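Local coordinates for protein Non-ribosomal peptide synthetase (Methanobrevibacter ruminantium, PDB 6VTJ) that carries a phosphopantetheine-bearing peptide carrier domain and a Rossmann-type reductase domain that probably releases the thioester-bound peptide by NAD(P)H-dependent reduction, at residues 99-104 with 299-304; 129-134 with 140-145. One frame throughout, in Å; residues are numbered along the deposited sequence.

Contact 1 (99-104 with 299-304); sequences KNYNYG and AERAVL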
# COMPACT_ATOMS: atom_id res chain seq x y z
N LYS A 99 -20.89 -2.43 6.86
CA LYS A 99 -22.27 -2.11 6.49
C LYS A 99 -23.10 -1.55 7.65
O LYS A 99 -24.12 -0.90 7.40
CB LYS A 99 -22.96 -3.34 5.92
CG LYS A 99 -22.40 -3.78 4.57
CD LYS A 99 -22.98 -5.12 4.17
CE LYS A 99 -22.55 -5.53 2.77
NZ LYS A 99 -22.62 -7.01 2.58
N ASN A 100 -22.69 -1.77 8.90
CA ASN A 100 -23.48 -1.32 10.05
C ASN A 100 -23.05 0.10 10.41
O ASN A 100 -22.36 0.35 11.40
CB ASN A 100 -23.32 -2.27 11.23
CG ASN A 100 -24.03 -1.76 12.47
OD1 ASN A 100 -25.20 -1.38 12.41
ND2 ASN A 100 -23.31 -1.74 13.59
N TYR A 101 -23.49 1.05 9.58
CA TYR A 101 -22.99 2.41 9.69
C TYR A 101 -23.90 3.31 8.88
O TYR A 101 -24.40 2.91 7.82
CB TYR A 101 -21.54 2.51 9.18
CG TYR A 101 -20.78 3.72 9.69
CD1 TYR A 101 -20.06 3.67 10.88
CD2 TYR A 101 -20.76 4.90 8.97
CE1 TYR A 101 -19.35 4.77 11.34
CE2 TYR A 101 -20.05 6.01 9.42
CZ TYR A 101 -19.36 5.94 10.61
OH TYR A 101 -18.66 7.03 11.06
N ASN A 102 -24.12 4.50 9.40
CA ASN A 102 -24.87 5.55 8.71
C ASN A 102 -23.86 6.51 8.08
O ASN A 102 -23.21 7.29 8.79
CB ASN A 102 -25.80 6.26 9.69
CG ASN A 102 -26.83 7.11 8.99
OD1 ASN A 102 -26.55 7.73 7.96
ND2 ASN A 102 -28.04 7.18 9.56
N TYR A 103 -23.72 6.45 6.76
CA TYR A 103 -22.74 7.28 6.06
C TYR A 103 -23.28 8.66 5.68
O TYR A 103 -22.65 9.35 4.88
CB TYR A 103 -22.24 6.56 4.81
CG TYR A 103 -21.39 5.34 5.12
CD1 TYR A 103 -20.02 5.45 5.33
CD2 TYR A 103 -21.97 4.08 5.22
CE1 TYR A 103 -19.24 4.34 5.62
CE2 TYR A 103 -21.19 2.95 5.52
CZ TYR A 103 -19.83 3.09 5.72
OH TYR A 103 -19.05 1.99 6.01
N GLY A 104 -24.42 9.08 6.23
CA GLY A 104 -25.02 10.34 5.80
C GLY A 104 -24.14 11.55 6.07
O GLY A 104 -23.89 12.36 5.17
N ALA A 299 -9.92 3.00 8.37
CA ALA A 299 -9.21 4.18 8.84
C ALA A 299 -9.78 5.47 8.24
O ALA A 299 -9.98 6.46 8.95
CB ALA A 299 -7.73 4.03 8.50
N GLU A 300 -10.07 5.47 6.93
CA GLU A 300 -10.66 6.64 6.29
C GLU A 300 -11.97 7.01 6.96
O GLU A 300 -12.25 8.18 7.22
CB GLU A 300 -10.88 6.39 4.80
CG GLU A 300 -9.62 6.55 3.92
CD GLU A 300 -9.92 6.70 2.43
OE1 GLU A 300 -11.06 7.04 2.07
OE2 GLU A 300 -8.99 6.49 1.61
N ARG A 301 -12.81 6.01 7.21
CA ARG A 301 -14.10 6.27 7.85
C ARG A 301 -13.92 6.84 9.26
O ARG A 301 -14.67 7.73 9.66
CB ARG A 301 -14.94 4.99 7.90
CG ARG A 301 -16.38 5.22 8.33
CD ARG A 301 -17.14 3.90 8.26
NE ARG A 301 -16.81 3.03 9.38
CZ ARG A 301 -17.36 1.84 9.60
NH1 ARG A 301 -18.28 1.36 8.77
NH2 ARG A 301 -16.98 1.13 10.65
N ALA A 302 -12.94 6.34 10.02
CA ALA A 302 -12.68 6.93 11.33
C ALA A 302 -12.26 8.40 11.21
O ALA A 302 -12.69 9.26 12.01
CB ALA A 302 -11.62 6.13 12.07
N VAL A 303 -11.41 8.70 10.22
CA VAL A 303 -10.91 10.06 10.06
C VAL A 303 -12.07 11.00 9.73
O VAL A 303 -12.24 12.06 10.35
CB VAL A 303 -9.81 10.10 8.98
CG1 VAL A 303 -9.49 11.54 8.63
CG2 VAL A 303 -8.56 9.35 9.45
N LEU A 304 -12.92 10.60 8.77
CA LEU A 304 -14.05 11.45 8.38
C LEU A 304 -15.10 11.54 9.50
O LEU A 304 -15.75 12.59 9.65
CB LEU A 304 -14.66 10.92 7.08
CG LEU A 304 -13.79 11.12 5.83
CD1 LEU A 304 -14.28 10.31 4.62
CD2 LEU A 304 -13.72 12.60 5.47
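Arg301 lays its guanidinium flat over one face of the Tyr101 ring, the two planes only 9° apart and their centres offset in a cation-pi stack. CD of Arg301 sits over the centre of that ring, 3.6 Å from the Tyr101 centroid, as a CH-pi contact. Tyr103 comes in across the arginine chain, its OH at the edge of the guanidinium, where Arg301 NH1 donates to Tyr103 OH over 2.9 Å, bent to 150°. CE1 of Tyr103 also packs against CD of Arg301 at 3.4 Å. The arginine runs extended from helix 291-308 and turns at chi3 (76°), which swings the guanidinium along Tyr101 while NH1 reaches the phenol. Further out, NH1 also donates to Ile97 O and Tyr103 OH bonds to Ile98 O, both in helix 94-99, while Tyr101 OH pairs with Gln305. An Asx turn from Asn102 OD1 to Gly104 N, 3.1 Å long, shapes the loop beside Tyr103, whose ring stacks on Tyr283. With alanine at position 301, the Tyr101 face is likely to lose its flat partner and Tyr103 OH the N-H that now reaches it. One partly exposed cation thus joins the interhelical loop to the reductase helix through both pi and polar contacts.

Contact 2 (129-134 with 140-145); sequences VLLTGA and IHILYE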
# COMPACT_ATOMS: atom_id res chain seq x y z
N VAL A 129 5.08 19.49 12.80
CA VAL A 129 4.46 18.25 12.36
C VAL A 129 4.83 17.12 13.30
O VAL A 129 5.98 17.00 13.72
CB VAL A 129 4.87 17.92 10.91
CG1 VAL A 129 4.60 16.43 10.58
CG2 VAL A 129 4.15 18.87 9.95
N LEU A 130 3.84 16.30 13.66
CA LEU A 130 4.07 14.98 14.21
C LEU A 130 3.97 13.99 13.06
O LEU A 130 2.88 13.78 12.51
CB LEU A 130 3.06 14.66 15.31
CG LEU A 130 3.11 13.19 15.74
CD1 LEU A 130 4.46 12.93 16.36
CD2 LEU A 130 1.99 12.83 16.69
N LEU A 131 5.09 13.39 12.67
CA LEU A 131 5.14 12.40 11.61
C LEU A 131 5.26 10.99 12.20
O LEU A 131 6.19 10.70 12.97
CB LEU A 131 6.33 12.68 10.69
CG LEU A 131 6.65 11.63 9.62
CD1 LEU A 131 5.49 11.45 8.64
CD2 LEU A 131 7.93 12.02 8.87
N THR A 132 4.33 10.13 11.82
CA THR A 132 4.45 8.71 12.10
C THR A 132 4.96 8.00 10.85
O THR A 132 4.72 8.44 9.73
CB THR A 132 3.11 8.06 12.51
OG1 THR A 132 2.25 7.91 11.37
CG2 THR A 132 2.41 8.85 13.60
N GLY A 133 5.67 6.90 11.07
CA GLY A 133 6.20 6.11 9.99
C GLY A 133 7.43 6.71 9.33
O GLY A 133 7.66 6.46 8.14
N ALA A 134 8.22 7.48 10.08
CA ALA A 134 9.35 8.18 9.47
C ALA A 134 10.42 7.24 8.92
O ALA A 134 11.27 7.69 8.14
CB ALA A 134 9.98 9.13 10.49
N ILE A 140 10.20 8.65 5.36
CA ILE A 140 11.53 9.26 5.30
C ILE A 140 11.56 10.38 4.28
O ILE A 140 12.25 11.40 4.47
CB ILE A 140 12.60 8.18 5.00
CG1 ILE A 140 13.99 8.70 5.30
CG2 ILE A 140 12.55 7.68 3.55
CD1 ILE A 140 14.17 9.10 6.72
N HIS A 141 10.82 10.23 3.20
CA HIS A 141 10.84 11.27 2.18
C HIS A 141 9.93 12.43 2.54
O HIS A 141 10.22 13.57 2.14
CB HIS A 141 10.47 10.65 0.85
CG HIS A 141 11.58 9.86 0.26
ND1 HIS A 141 11.67 8.49 0.39
CD2 HIS A 141 12.70 10.24 -0.41
CE1 HIS A 141 12.77 8.06 -0.21
NE2 HIS A 141 13.42 9.11 -0.69
N ILE A 142 8.85 12.18 3.29
CA ILE A 142 8.12 13.29 3.89
C ILE A 142 9.04 14.09 4.82
O ILE A 142 9.03 15.32 4.82
CB ILE A 142 6.87 12.80 4.64
CG1 ILE A 142 5.84 12.20 3.65
CG2 ILE A 142 6.27 13.94 5.49
CD1 ILE A 142 4.60 11.59 4.31
N LEU A 143 9.86 13.39 5.62
CA LEU A 143 10.77 14.10 6.51
C LEU A 143 11.80 14.89 5.71
O LEU A 143 12.10 16.05 6.02
CB LEU A 143 11.45 13.10 7.45
CG LEU A 143 12.72 13.55 8.17
CD1 LEU A 143 12.39 14.70 9.10
CD2 LEU A 143 13.33 12.40 8.96
N TYR A 144 12.36 14.27 4.68
CA TYR A 144 13.27 14.96 3.78
C TYR A 144 12.66 16.24 3.23
O TYR A 144 13.23 17.33 3.37
CB TYR A 144 13.65 14.03 2.64
CG TYR A 144 14.66 14.61 1.69
CD1 TYR A 144 16.00 14.71 2.05
CD2 TYR A 144 14.29 15.06 0.43
CE1 TYR A 144 16.93 15.23 1.19
CE2 TYR A 144 15.21 15.59 -0.44
CZ TYR A 144 16.54 15.67 -0.05
OH TYR A 144 17.49 16.20 -0.90
N GLU A 145 11.47 16.14 2.62
CA GLU A 145 10.87 17.33 2.02
C GLU A 145 10.49 18.36 3.08
O GLU A 145 10.53 19.57 2.80
CB GLU A 145 9.63 16.97 1.20
CG GLU A 145 9.92 16.12 -0.03
CD GLU A 145 10.80 16.81 -1.07
OE1 GLU A 145 10.75 18.07 -1.19
OE2 GLU A 145 11.55 16.08 -1.77
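Leu131 holds CG anti to its own N (chi1 172°), which carries both methyls from strand 129-132 to the facing helix. There they divide: Leu131 CD1 meets Ile142 CG2 at 4.1 Å, and Leu131 CD2 lies 3.9 Å from Leu143 CB, the leucine side chains crossing at about a right angle. In Ile142, chi1 of -66° puts CG1 beside the backbone N and leaves CG2 anti to it, and this presents CG2 rather than the longer CG1 arm to Leu131. Beyond the strand, Gly133 turns with a positive phi of 76°, a conformation that favours glycine, and the chain reaches Ala134. Ala134 O then lies 3.4 Å from Ile140 CB and 3.5 Å from Ile140 CD1; Ile140 N is also near, but the angle is too poor for a hydrogen bond. Ile154 of the neighbouring strand touches both Leu131 and Leu143, while Val173, Met174 and Tyr177 of helix 166-177 pack on Ile140. This is the first strand, turn and helix of the Rossmann-type beta-alpha-beta unit, the turn being where relatives bind the dinucleotide phosphates. Between these two segments the side chains meet through carbon alone, consistent with burial of methyl groups as the main source of their cohesion.

From the N terminus the chain passes through the carrier domain and helix 94-99 to the loop 99-104, where contact 1 begins. It then runs into the central sheet: strand 129-132 and helix 137-149 meet in contact 2, which closes a short connection of five residues within one beta-alpha-beta unit. The chain goes on through strands 154-158, 190-194, 213-216 and 252-258 before helix 291-308 returns to the loop and closes contact 1, with 194 residues between its segments. Contact 2 is therefore nested inside contact 1. The centres lie 27 Å apart and the nearest atoms about 11 Å, without touching: contact 1 fastens a surface loop to a helix; contact 2, a buried one, joins helix 137-149 to the central sheet.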